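Local coordinates for enoyl-CoA hydratase carB homologue (Streptomyces cattleya, PDB 5O34), which is a crotonase-superfamily homologue of the carboxymethylproline synthase CarB and probably forms the carboxymethylproline precursor in thienamycin biosynthesis, at residues A[127-132]-A[183-188]; A[226-229]-A[234-237]. All coordinates share one frame; numbering follows the deposited sequence.

In the fold
Both contacts belong to one crotonase-type chain, on opposite sides of its centre: contact 1 is buried between helices 120-137 and 184-194, while contact 2 is a surface ion pair. Their centres lie 27 Å apart and their nearest atoms about 19 Å apart, so neither touches the other. They follow in series along the chain, with 127-132 and 183-188 meeting before 226-229 and 234-237. Helix 229-242, which carries one side of contact 2, packs Leu236 and Ala237 on strands 142-146 and 163-167 of the six-stranded mixed sheet. Each contact is close to a different neighbouring subunit of the trimer.

Contact 1 (A[127-132]-A[183-188]); sequences DITDLY and CNFGGF
The Phe185 ring reaches across from helix 184-194 and is met by Ile128, Thr129 and Tyr132 of helix 120-137. The aromatic part is a T-shaped pair: the edge of Tyr132, through CD2 and CE2, comes over one face of Phe185, with ring centres 5.3 Å apart and planes at 75°. Between the two rings the closest atoms are Tyr132 CD2 and Phe185 CD2 at 3.7 Å, and Tyr132 CE2 stands above the rim of the Phe185 ring, not its middle.

The apolar packing is completed by Ile128, whose CG2 branch, anti to the backbone N, lies over the same face as Tyr132, with CG2 4.0 Å from Phe185 CE1, while the longer CG1 branch leads away.

The two helices run nearly parallel; the axes of these short segments are 23° apart and approach to 12.7 Å, a gap bridged by these side chains. In this crotonase-like chain helices 71-86, 152-158 and 252-273 pack round the pair, the last adding Ile266 and Ala270 against Phe185.

The polar neighbour is Thr129. Its OG1 sits near the plane of the Phe185 ring, 3.2 Å from Phe185 CZ at the edge, and is hydrogen-bonded to the carbonyl O of Ile125 one turn back. With chi1 at -47°, OG1 lies anti to the carbonyl carbon and beside the backbone N, where it can reach that carbonyl. At the far end of the Tyr132 ring, OH makes a weak hydrogen bond to Gln156 NE2 of helix 152-158.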
loop_
_atom_site.group_PDB
_atom_site.type_symbol
_atom_site.label_atom_id
_atom_site.label_comp_id
_atom_site.label_asym_id
_atom_site.label_seq_id
_atom_site.Cartn_x
_atom_site.Cartn_y
_atom_site.Cartn_z
ATOM N N ASP A 127 12.221 -24.057 -3.974
ATOM C CA ASP A 127 13.403 -23.332 -4.472
ATOM C C ASP A 127 13.084 -21.851 -4.725
ATOM O O ASP A 127 13.881 -20.983 -4.355
ATOM C CB ASP A 127 14.007 -24.010 -5.721
ATOM C CG ASP A 127 14.619 -25.377 -5.449
ATOM O OD1 ASP A 127 15.167 -25.577 -4.335
ATOM O OD2 ASP A 127 14.579 -26.237 -6.358
ATOM N N ILE A 128 11.893 -21.578 -5.318
ATOM C CA ILE A 128 11.315 -20.256 -5.607
ATOM C C ILE A 128 11.205 -19.451 -4.317
ATOM O O ILE A 128 11.699 -18.320 -4.240
ATOM C CB ILE A 128 9.920 -20.452 -6.300
ATOM C CG1 ILE A 128 10.106 -20.988 -7.714
ATOM C CG2 ILE A 128 9.082 -19.154 -6.326
ATOM C CD1 ILE A 128 10.664 -19.964 -8.673
ATOM N N THR A 129 10.570 -20.068 -3.285
ATOM C CA THR A 129 10.365 -19.473 -1.968
ATOM C C THR A 129 11.701 -19.174 -1.308
ATOM O O THR A 129 11.875 -18.076 -0.789
ATOM C CB THR A 129 9.435 -20.348 -1.084
ATOM O OG1 THR A 129 8.282 -20.743 -1.827
ATOM C CG2 THR A 129 8.990 -19.633 0.188
ATOM N N ASP A 130 12.658 -20.112 -1.391
ATOM C CA ASP A 130 14.003 -19.943 -0.825
ATOM C C ASP A 130 14.764 -18.823 -1.527
ATOM O O ASP A 130 15.479 -18.081 -0.859
ATOM C CB ASP A 130 14.794 -21.271 -0.807
ATOM C CG ASP A 130 14.271 -22.332 0.168
ATOM O OD1 ASP A 130 13.161 -22.139 0.733
ATOM O OD2 ASP A 130 14.957 -23.366 0.345
ATOM N N LEU A 131 14.542 -18.647 -2.846
ATOM C CA LEU A 131 15.146 -17.557 -3.610
ATOM C C LEU A 131 14.522 -16.213 -3.218
ATOM O O LEU A 131 15.265 -15.299 -2.858
ATOM C CB LEU A 131 15.078 -17.796 -5.137
ATOM C CG LEU A 131 15.535 -16.630 -6.052
ATOM C CD1 LEU A 131 16.969 -16.223 -5.783
ATOM C CD2 LEU A 131 15.351 -16.973 -7.512
ATOM N N TYR A 132 13.169 -16.105 -3.234
ATOM C CA TYR A 132 12.494 -14.849 -2.873
ATOM C C TYR A 132 12.782 -14.428 -1.434
ATOM O O TYR A 132 13.030 -13.244 -1.189
ATOM C CB TYR A 132 10.980 -14.905 -3.133
ATOM C CG TYR A 132 10.569 -15.226 -4.555
ATOM C CD1 TYR A 132 11.410 -14.936 -5.634
ATOM C CD2 TYR A 132 9.310 -15.741 -4.835
ATOM C CE1 TYR A 132 11.023 -15.204 -6.949
ATOM C CE2 TYR A 132 8.902 -15.982 -6.146
ATOM C CZ TYR A 132 9.771 -15.733 -7.196
ATOM O OH TYR A 132 9.399 -16.034 -8.478
ATOM N N CYS A 183 -1.139 -17.542 -9.505
ATOM C CA CYS A 183 -0.287 -16.379 -9.263
ATOM C C CYS A 183 -0.314 -15.888 -7.805
ATOM O O CYS A 183 -0.518 -14.699 -7.536
ATOM C CB CYS A 183 -0.604 -15.260 -10.249
ATOM S SG CYS A 183 0.715 -14.033 -10.401
ATOM N N ASN A 184 -0.049 -16.812 -6.871
ATOM C CA ASN A 184 -0.010 -16.554 -5.429
ATOM C C ASN A 184 1.097 -15.578 -5.078
ATOM O O ASN A 184 0.851 -14.605 -4.366
ATOM C CB ASN A 184 0.177 -17.865 -4.647
ATOM C CG ASN A 184 -0.823 -18.928 -5.002
ATOM O OD1 ASN A 184 -0.797 -19.488 -6.102
ATOM N ND2 ASN A 184 -1.728 -19.216 -4.086
ATOM N N PHE A 185 2.308 -15.844 -5.577
ATOM C CA PHE A 185 3.490 -15.023 -5.356
ATOM C C PHE A 185 3.361 -13.673 -6.044
ATOM O O PHE A 185 3.599 -12.645 -5.410
ATOM C CB PHE A 185 4.744 -15.765 -5.816
ATOM C CG PHE A 185 5.281 -16.741 -4.801
ATOM C CD1 PHE A 185 5.238 -18.112 -5.040
ATOM C CD2 PHE A 185 5.817 -16.294 -3.597
ATOM C CE1 PHE A 185 5.740 -19.018 -4.098
ATOM C CE2 PHE A 185 6.321 -17.199 -2.660
ATOM C CZ PHE A 185 6.269 -18.557 -2.910
ATOM N N GLY A 186 2.935 -13.687 -7.304
ATOM C CA GLY A 186 2.738 -12.480 -8.094
ATOM C C GLY A 186 1.748 -11.532 -7.459
ATOM O O GLY A 186 2.020 -10.337 -7.357
ATOM N N GLY A 187 0.634 -12.086 -6.985
ATOM C CA GLY A 187 -0.415 -11.354 -6.291
ATOM C C GLY A 187 0.106 -10.707 -5.027
ATOM O O GLY A 187 -0.082 -9.504 -4.831
ATOM N N PHE A 188 0.822 -11.482 -4.186
ATOM C CA PHE A 188 1.418 -10.952 -2.955
ATOM C C PHE A 188 2.473 -9.858 -3.213
ATOM O O PHE A 188 2.413 -8.785 -2.602
ATOM C CB PHE A 188 2.009 -12.077 -2.088
ATOM C CG PHE A 188 2.677 -11.539 -0.846
ATOM C CD1 PHE A 188 1.923 -11.174 0.264
ATOM C CD2 PHE A 188 4.051 -11.332 -0.810
ATOM C CE1 PHE A 188 2.530 -10.614 1.384
ATOM C CE2 PHE A 188 4.656 -10.775 0.314
ATOM C CZ PHE A 188 3.888 -10.404 1.396
#

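Contact 2 (A[226-229]-A[234-237]); sequences SPRL and LELA
Arg228 extends its guanidinium toward the carboxylate of Glu235, and the two charged ends come together without a hydrogen bond. The nearest pair is Arg228 NH2 and Glu235 OE1 at 3.9 Å, a long salt bridge that rests on charge attraction across a short gap. Both groups are flat, and their planes stand 30° apart; OE1 approaches the guanidinium obliquely, and the other carboxylate oxygen, OE2, lies farther from NH2.

Both side chains are stretched out. Glu235 leaves the helix with CG anti to the backbone N (chi1 179°) and stays extended through the next bond, which carries its carboxylate well clear of the helix backbone. Arg228 also has CG anti to its N, and from there its chain runs extended to NE, which brings the guanidinium near the acid. The two side chains meet at a slant, touching only at their ends.

Glu235 OE1 has a second basic neighbour, Arg232 NH1, in a weak, long ion pair. With two arginines near one oxygen, the carboxylate probably stays ionised. Arg228 is exposed and Glu235 partly so, which would let solvent weaken the attraction; Arg228 also touches a crystal neighbour, so its conformation may owe something to the lattice.

The pair links the loop that follows strand 222-224, an outermost strand of the six-stranded sheet in this chain, to the second turn of helix 229-242. That helix turns its apolar side inward: Leu229 packs on Leu165 of strand 163-167, Leu236 on Tyr163 and Ile143, Ala237 on Ile143 of strand 142-146, while Leu236 also meets Thr205 of a neighbouring subunit.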
loop_
_atom_site.group_PDB
_atom_site.type_symbol
_atom_site.label_atom_id
_atom_site.label_comp_id
_atom_site.label_asym_id
_atom_site.label_seq_id
_atom_site.Cartn_x
_atom_site.Cartn_y
_atom_site.Cartn_z
ATOM N N SER A 226 17.874 3.819 -22.257
ATOM C CA SER A 226 18.646 2.577 -22.436
ATOM C C SER A 226 20.195 2.766 -22.422
ATOM O O SER A 226 20.840 2.022 -21.682
ATOM C CB SER A 226 18.208 1.827 -23.692
ATOM O OG SER A 226 16.799 1.682 -23.774
ATOM N N PRO A 227 20.817 3.761 -23.134
ATOM C CA PRO A 227 22.291 3.889 -23.088
ATOM C C PRO A 227 22.927 4.214 -21.721
ATOM O O PRO A 227 24.132 4.005 -21.548
ATOM C CB PRO A 227 22.574 5.008 -24.108
ATOM C CG PRO A 227 21.300 5.825 -24.137
ATOM C CD PRO A 227 20.246 4.746 -24.081
ATOM N N ARG A 228 22.134 4.687 -20.749
ATOM C CA ARG A 228 22.643 5.063 -19.424
ATOM C C ARG A 228 22.184 4.113 -18.281
ATOM O O ARG A 228 22.489 4.386 -17.114
ATOM C CB ARG A 228 22.229 6.521 -19.136
ATOM C CG ARG A 228 23.102 7.279 -18.144
ATOM C CD ARG A 228 22.344 8.490 -17.633
ATOM N NE ARG A 228 23.004 9.119 -16.487
ATOM C CZ ARG A 228 22.630 10.277 -15.949
ATOM N NH1 ARG A 228 21.600 10.949 -16.452
ATOM N NH2 ARG A 228 23.288 10.776 -14.911
ATOM N N LEU A 229 21.479 3.001 -18.612
ATOM C CA LEU A 229 20.939 2.051 -17.620
ATOM C C LEU A 229 21.982 1.508 -16.611
ATOM O O LEU A 229 21.814 1.728 -15.405
ATOM C CB LEU A 229 20.154 0.881 -18.261
ATOM C CG LEU A 229 19.566 -0.143 -17.254
ATOM C CD1 LEU A 229 18.417 0.446 -16.442
ATOM C CD2 LEU A 229 19.110 -1.385 -17.938
ATOM N N LEU A 234 25.226 1.536 -11.480
ATOM C CA LEU A 234 26.517 1.565 -10.789
ATOM C C LEU A 234 26.756 2.866 -10.043
ATOM O O LEU A 234 27.375 2.838 -8.978
ATOM C CB LEU A 234 27.670 1.224 -11.740
ATOM C CG LEU A 234 27.473 -0.056 -12.574
ATOM C CD1 LEU A 234 28.526 -0.192 -13.620
ATOM C CD2 LEU A 234 27.346 -1.306 -11.708
ATOM N N GLU A 235 26.221 3.995 -10.551
ATOM C CA GLU A 235 26.314 5.291 -9.859
ATOM C C GLU A 235 25.512 5.203 -8.554
ATOM O O GLU A 235 26.018 5.597 -7.503
ATOM C CB GLU A 235 25.797 6.446 -10.739
ATOM C CG GLU A 235 25.857 7.804 -10.054
ATOM C CD GLU A 235 25.357 9.010 -10.828
ATOM O OE1 GLU A 235 24.912 8.854 -11.992
ATOM O OE2 GLU A 235 25.417 10.125 -10.259
ATOM N N LEU A 236 24.285 4.643 -8.621
ATOM C CA LEU A 236 23.446 4.458 -7.436
ATOM C C LEU A 236 24.069 3.438 -6.475
ATOM O O LEU A 236 24.076 3.679 -5.264
ATOM C CB LEU A 236 21.991 4.090 -7.801
ATOM C CG LEU A 236 21.032 3.778 -6.631
ATOM C CD1 LEU A 236 20.839 4.982 -5.702
ATOM C CD2 LEU A 236 19.716 3.294 -7.148
ATOM N N ALA A 237 24.628 2.334 -7.015
ATOM C CA ALA A 237 25.319 1.309 -6.214
ATOM C C ALA A 237 26.492 1.924 -5.441
ATOM O O ALA A 237 26.681 1.610 -4.267
ATOM C CB ALA A 237 25.805 0.186 -7.106
#